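Local coordinates for protein arginyl-trna synthetase (Thermus thermophilus, PDB 1IQ0) that probably attaches L-arginine to its cognate tRNA(Arg) at the expense of ATP, as a monomeric class I aminoacyl-tRNA synthetase, at residues Q309-G314 / T343-T349; G318-R322 / A336-Y342. One frame throughout, in Å; residues are numbered along the deposited sequence.

Contact 1 of 2, residues Q309-G314 / T343-T349; sequences QFWKMG and TPKAEET
A Schellman motif ends helix 301-312 where it packs, within the class I catalytic domain, on the loop leading into strand 348-354. Gly314 is the C' residue, with phi 77° and psi 7°; its N bonds to Trp311 O, and the N of the next residue bonds to Phe310 O. Positive phi favours glycine, and a side chain would crowd Lys345. The CA atoms of Gly314 and Lys345 are 4.2 Å apart, those of Lys312 and Pro344 5.8 Å. Ala346 N donates to Lys312 O at 2.9 Å. Lys345 is left-handed (phi 53°, psi 46°), which turns the loop after Pro344; its CB points away. A water donates to Met313 O and Ala346 O, both at 2.8 Å. Trp311 has a t chi1, and Pro344 CD lies over its six-membered ring, 3.7 Å from the centroid, a CH-pi contact. Gln309 (chi1 t, chi2 p) sends NE2 to Thr349 OG1 at 3.0 Å; NE2 makes a weak bond to Met313 SD at 3.3 Å. Lys312 CB touches Thr349 CG2 at 4.0 Å, while Lys312 NZ forms a salt bridge with Glu108. The loop thus gives the Lys312 carbonyl a donor, in a largely buried contact of mixed chemistry.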
loop_
_atom_site.group_PDB
_atom_site.type_symbol
_atom_site.label_atom_id
_atom_site.label_comp_id
_atom_site.label_asym_id
_atom_site.label_seq_id
_atom_site.Cartn_x
_atom_site.Cartn_y
_atom_site.Cartn_z
ATOM N N GLN A 309 4.051 14.999 13.310
ATOM C CA GLN A 309 2.699 14.924 12.757
ATOM C C GLN A 309 2.191 16.339 12.467
ATOM O O GLN A 309 1.546 16.575 11.452
ATOM C CB GLN A 309 1.750 14.254 13.754
ATOM C CG GLN A 309 0.314 14.089 13.262
ATOM C CD GLN A 309 0.198 13.088 12.120
ATOM O OE1 GLN A 309 0.872 12.059 12.116
ATOM N NE2 GLN A 309 -0.671 13.381 11.156
ATOM N N PHE A 310 2.476 17.271 13.372
ATOM C CA PHE A 310 2.051 18.656 13.200
ATOM C C PHE A 310 2.639 19.275 11.933
ATOM O O PHE A 310 1.955 20.007 11.216
ATOM C CB PHE A 310 2.449 19.493 14.426
ATOM C CG PHE A 310 1.486 19.385 15.587
ATOM C CD1 PHE A 310 1.634 20.206 16.705
ATOM C CD2 PHE A 310 0.429 18.477 15.564
ATOM C CE1 PHE A 310 0.751 20.129 17.781
ATOM C CE2 PHE A 310 -0.463 18.392 16.641
ATOM C CZ PHE A 310 -0.301 19.222 17.752
ATOM N N TRP A 311 3.906 18.975 11.656
ATOM C CA TRP A 311 4.566 19.502 10.470
ATOM C C TRP A 311 3.946 18.895 9.218
ATOM O O TRP A 311 3.694 19.594 8.243
ATOM C CB TRP A 311 6.062 19.182 10.497
ATOM C CG TRP A 311 6.750 19.499 9.191
ATOM C CD1 TRP A 311 7.180 20.725 8.758
ATOM C CD2 TRP A 311 7.022 18.580 8.123
ATOM N NE1 TRP A 311 7.702 20.623 7.481
ATOM C CE2 TRP A 311 7.614 19.319 7.072
ATOM C CE3 TRP A 311 6.816 17.204 7.952
ATOM C CZ2 TRP A 311 8.003 18.726 5.867
ATOM C CZ3 TRP A 311 7.203 16.612 6.753
ATOM C CH2 TRP A 311 7.788 17.372 5.726
ATOM N N LYS A 312 3.701 17.590 9.251
ATOM C CA LYS A 312 3.108 16.892 8.110
ATOM C C LYS A 312 1.796 17.532 7.678
ATOM O O LYS A 312 1.511 17.626 6.482
ATOM C CB LYS A 312 2.849 15.422 8.454
ATOM C CG LYS A 312 4.097 14.553 8.584
ATOM C CD LYS A 312 3.708 13.093 8.817
ATOM C CE LYS A 312 4.915 12.159 8.804
ATOM N NZ LYS A 312 4.474 10.762 9.121
ATOM N N MET A 313 1.000 17.972 8.652
ATOM C CA MET A 313 -0.288 18.584 8.347
ATOM C C MET A 313 -0.259 20.114 8.272
ATOM O O MET A 313 -1.304 20.755 8.257
ATOM C CB MET A 313 -1.348 18.100 9.354
ATOM C CG MET A 313 -1.614 16.582 9.244
ATOM S SD MET A 313 -2.741 15.895 10.475
ATOM C CE MET A 313 -3.800 14.798 9.416
ATOM N N GLY A 314 0.939 20.691 8.224
ATOM C CA GLY A 314 1.062 22.136 8.098
ATOM C C GLY A 314 0.825 22.980 9.331
ATOM O O GLY A 314 0.789 24.208 9.253
ATOM N N THR A 343 6.199 22.542 3.811
ATOM C CA THR A 343 5.326 21.683 4.597
ATOM C C THR A 343 4.349 21.098 3.580
ATOM O O THR A 343 3.827 21.826 2.733
ATOM C CB THR A 343 4.498 22.466 5.616
ATOM O OG1 THR A 343 5.355 23.035 6.610
ATOM C CG2 THR A 343 3.519 21.555 6.273
ATOM N N PRO A 344 4.075 19.784 3.656
ATOM C CA PRO A 344 3.150 19.135 2.718
ATOM C C PRO A 344 1.700 19.577 2.905
ATOM O O PRO A 344 0.880 19.432 1.995
ATOM C CB PRO A 344 3.310 17.642 3.029
ATOM C CG PRO A 344 4.578 17.547 3.822
ATOM C CD PRO A 344 4.609 18.808 4.620
ATOM N N LYS A 345 1.381 20.107 4.082
ATOM C CA LYS A 345 0.009 20.530 4.379
ATOM C C LYS A 345 -0.941 19.360 4.105
ATOM O O LYS A 345 -1.988 19.527 3.483
ATOM C CB LYS A 345 -0.396 21.725 3.506
ATOM C CG LYS A 345 0.412 22.995 3.726
ATOM C CD LYS A 345 -0.159 24.136 2.888
ATOM C CE LYS A 345 0.596 25.441 3.096
ATOM N NZ LYS A 345 1.998 25.373 2.604
ATOM N N ALA A 346 -0.573 18.176 4.577
ATOM C CA ALA A 346 -1.375 16.982 4.347
ATOM C C ALA A 346 -2.764 17.029 4.959
ATOM O O ALA A 346 -2.931 17.412 6.114
ATOM C CB ALA A 346 -0.635 15.753 4.858
ATOM N N GLU A 347 -3.753 16.623 4.168
ATOM C CA GLU A 347 -5.149 16.560 4.609
ATOM C C GLU A 347 -5.299 15.236 5.339
ATOM O O GLU A 347 -6.160 15.079 6.200
ATOM C CB GLU A 347 -6.096 16.556 3.408
ATOM C CG GLU A 347 -5.910 17.711 2.452
ATOM C CD GLU A 347 -6.679 18.944 2.864
ATOM O OE1 GLU A 347 -6.496 19.409 4.009
ATOM O OE2 GLU A 347 -7.467 19.448 2.037
ATOM N N GLU A 348 -4.457 14.279 4.960
ATOM C CA GLU A 348 -4.463 12.943 5.548
ATOM C C GLU A 348 -3.057 12.373 5.561
ATOM O O GLU A 348 -2.273 12.620 4.653
ATOM C CB GLU A 348 -5.336 11.982 4.724
ATOM C CG GLU A 348 -6.805 12.336 4.651
ATOM C CD GLU A 348 -7.619 11.293 3.897
ATOM O OE1 GLU A 348 -7.570 10.101 4.275
ATOM O OE2 GLU A 348 -8.312 11.671 2.930
ATOM N N THR A 349 -2.744 11.589 6.581
ATOM C CA THR A 349 -1.443 10.960 6.651
ATOM C C THR A 349 -1.646 9.484 6.880
ATOM O O THR A 349 -2.634 9.066 7.497
ATOM C CB THR A 349 -0.579 11.510 7.805
ATOM O OG1 THR A 349 -1.275 11.349 9.043
ATOM C CG2 THR A 349 -0.260 12.981 7.578
HETATM O O HOH W 1 -3.611 20.044 6.932
#

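Contact 2 of 2, residues G318-R322 / A336-Y342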
loop_
_atom_site.group_PDB
_atom_site.type_symbol
_atom_site.label_atom_id
_atom_site.label_comp_id
_atom_site.label_asym_id
_atom_site.label_seq_id
_atom_site.Cartn_x
_atom_site.Cartn_y
_atom_site.Cartn_z
ATOM N N GLY A 318 9.400 24.766 9.538
ATOM C CA GLY A 318 10.795 24.783 9.942
ATOM C C GLY A 318 11.719 23.969 9.053
ATOM O O GLY A 318 12.898 24.301 8.900
ATOM N N LEU A 319 11.187 22.903 8.461
ATOM C CA LEU A 319 11.961 22.030 7.583
ATOM C C LEU A 319 12.210 22.676 6.213
ATOM O O LEU A 319 11.317 23.310 5.636
ATOM C CB LEU A 319 11.216 20.695 7.421
ATOM C CG LEU A 319 11.731 19.404 8.083
ATOM C CD1 LEU A 319 12.672 19.697 9.232
ATOM C CD2 LEU A 319 10.538 18.565 8.552
ATOM N N ARG A 320 13.432 22.513 5.707
ATOM C CA ARG A 320 13.848 23.050 4.413
ATOM C C ARG A 320 14.314 21.903 3.530
ATOM O O ARG A 320 14.935 20.955 4.017
ATOM C CB ARG A 320 14.987 24.056 4.591
ATOM C CG ARG A 320 14.561 25.335 5.268
ATOM C CD ARG A 320 15.734 26.267 5.532
ATOM N NE ARG A 320 15.271 27.521 6.112
ATOM C CZ ARG A 320 14.603 28.454 5.438
ATOM N NH1 ARG A 320 14.329 28.280 4.149
ATOM N NH2 ARG A 320 14.186 29.551 6.057
ATOM N N PHE A 321 14.042 22.006 2.233
ATOM C CA PHE A 321 14.386 20.952 1.289
ATOM C C PHE A 321 15.224 21.357 0.074
ATOM O O PHE A 321 15.244 22.518 -0.329
ATOM C CB PHE A 321 13.103 20.283 0.790
ATOM C CG PHE A 321 12.333 19.589 1.863
ATOM C CD1 PHE A 321 11.586 20.315 2.776
ATOM C CD2 PHE A 321 12.406 18.207 1.999
ATOM C CE1 PHE A 321 10.928 19.678 3.816
ATOM C CE2 PHE A 321 11.751 17.559 3.039
ATOM C CZ PHE A 321 11.013 18.289 3.948
ATOM N N ARG A 322 15.893 20.363 -0.509
ATOM C CA ARG A 322 16.733 20.539 -1.690
ATOM C C ARG A 322 16.818 19.176 -2.382
ATOM O O ARG A 322 16.357 18.172 -1.836
ATOM C CB ARG A 322 18.139 21.013 -1.287
ATOM C CG ARG A 322 18.909 19.997 -0.462
ATOM C CD ARG A 322 20.222 20.559 0.093
ATOM N NE ARG A 322 21.187 20.871 -0.955
ATOM C CZ ARG A 322 21.423 22.094 -1.417
ATOM N NH1 ARG A 322 20.765 23.134 -0.921
ATOM N NH2 ARG A 322 22.315 22.277 -2.383
ATOM N N ALA A 336 17.279 19.402 4.616
ATOM C CA ALA A 336 18.692 19.739 4.727
ATOM C C ALA A 336 18.876 21.069 5.460
ATOM O O ALA A 336 17.920 21.804 5.688
ATOM C CB ALA A 336 19.315 19.814 3.326
ATOM N N PRO A 337 20.117 21.395 5.842
ATOM C CA PRO A 337 20.348 22.661 6.544
ATOM C C PRO A 337 19.889 23.832 5.683
ATOM O O PRO A 337 19.296 24.794 6.170
ATOM C CB PRO A 337 21.861 22.669 6.749
ATOM C CG PRO A 337 22.202 21.207 6.848
ATOM C CD PRO A 337 21.361 20.614 5.736
ATOM N N GLU A 338 20.158 23.729 4.387
ATOM C CA GLU A 338 19.807 24.781 3.443
ATOM C C GLU A 338 18.833 24.266 2.394
ATOM O O GLU A 338 18.940 23.128 1.941
ATOM C CB GLU A 338 21.073 25.293 2.751
ATOM C CG GLU A 338 21.274 26.796 2.826
ATOM C CD GLU A 338 21.534 27.282 4.237
ATOM O OE1 GLU A 338 22.496 26.791 4.867
ATOM O OE2 GLU A 338 20.782 28.157 4.717
ATOM N N GLY A 339 17.892 25.117 2.005
ATOM C CA GLY A 339 16.920 24.733 1.006
ATOM C C GLY A 339 15.665 25.565 1.132
ATOM O O GLY A 339 15.619 26.517 1.910
ATOM N N GLU A 340 14.646 25.200 0.367
ATOM C CA GLU A 340 13.374 25.909 0.386
ATOM C C GLU A 340 12.480 25.379 1.499
ATOM O O GLU A 340 12.281 24.168 1.620
ATOM C CB GLU A 340 12.679 25.747 -0.968
ATOM C CG GLU A 340 11.290 26.347 -1.035
ATOM C CD GLU A 340 10.671 26.200 -2.410
ATOM O OE1 GLU A 340 10.563 25.052 -2.894
ATOM O OE2 GLU A 340 10.296 27.233 -3.008
ATOM N N ALA A 341 11.959 26.291 2.315
ATOM C CA ALA A 341 11.082 25.941 3.422
ATOM C C ALA A 341 9.816 25.301 2.860
ATOM O O ALA A 341 9.214 25.823 1.923
ATOM C CB ALA A 341 10.736 27.191 4.227
ATOM N N TYR A 342 9.398 24.184 3.444
ATOM C CA TYR A 342 8.225 23.487 2.933
ATOM C C TYR A 342 7.523 22.563 3.916
ATOM O O TYR A 342 8.158 21.893 4.726
ATOM C CB TYR A 342 8.636 22.671 1.703
ATOM C CG TYR A 342 7.588 21.701 1.198
ATOM C CD1 TYR A 342 6.629 22.102 0.271
ATOM C CD2 TYR A 342 7.565 20.375 1.639
ATOM C CE1 TYR A 342 5.670 21.207 -0.211
ATOM C CE2 TYR A 342 6.608 19.471 1.166
ATOM C CZ TYR A 342 5.665 19.894 0.240
ATOM O OH TYR A 342 4.725 19.008 -0.246
HETATM O O HOH W 2 12.478 29.258 1.935
#
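Main-chain hydrogen bonds dominate this antiparallel pairing of strands 320-323 and 340-341. Phe321 and Glu340 form a hydrogen-bonded pair: Glu340 N donates to Phe321 O at 2.8 Å, and Phe321 N to Glu340 O at 2.9 Å. Arg320 and Ala341 form the adjoining non-hydrogen-bonded pair, with CA atoms 4.1 Å apart. Tyr342 N reaches Leu319 O at 3.0 Å. On the other edge of strand 320-323, Ala336 N donates to Arg320 O at 2.9 Å, so 336-342 wraps from one edge of the strand to the other. Arg320 NH1 bonds to Gly339 O at 3.1 Å, and a water accepts from Arg320 NH1 and Ala341 N, each at 3.0 Å. Arg322 NH1 bonds weakly to Glu338 O at 3.4 Å. A side chain at Gly339 would clash with Phe321 O, and its backbone angles also call for glycine. Further out, Arg322 CD packs on Ala336 CB at 3.4 Å. The edge of the Tyr342 ring meets the face of Phe321 in a T-shaped stack, centroids 5.8 Å apart; Arg333 adds a cation-pi contact to Tyr342. Phe321 also packs on Val238 of strand 236-239. Backbone bonds set the register at this sheet edge, while two arginines use their guanidinium groups on main-chain carbonyls.

In the fold
Contact 2 is nested in the loop that contact 1 closes. Both reach the same mixed sheet of the Rossmann-type class I catalytic domain. Contact 1 is mostly buried and sets a helix end against the approach to 348-354, an inner parallel strand. Contact 2 is more exposed and pairs the outermost strand 340-341 with 320-323, in an antiparallel extension of the sheet edge. In contact 1 a few hydrogen bonds stand beside a CH-pi contact and side-chain packing; in contact 2 main-chain pairing and arginine bonds prevail. The two meet at Trp311. Trp311 NE1 makes a probable, weak hydrogen bond to Tyr342 O at 3.1 Å. Its ring packs on Leu319 and Phe321.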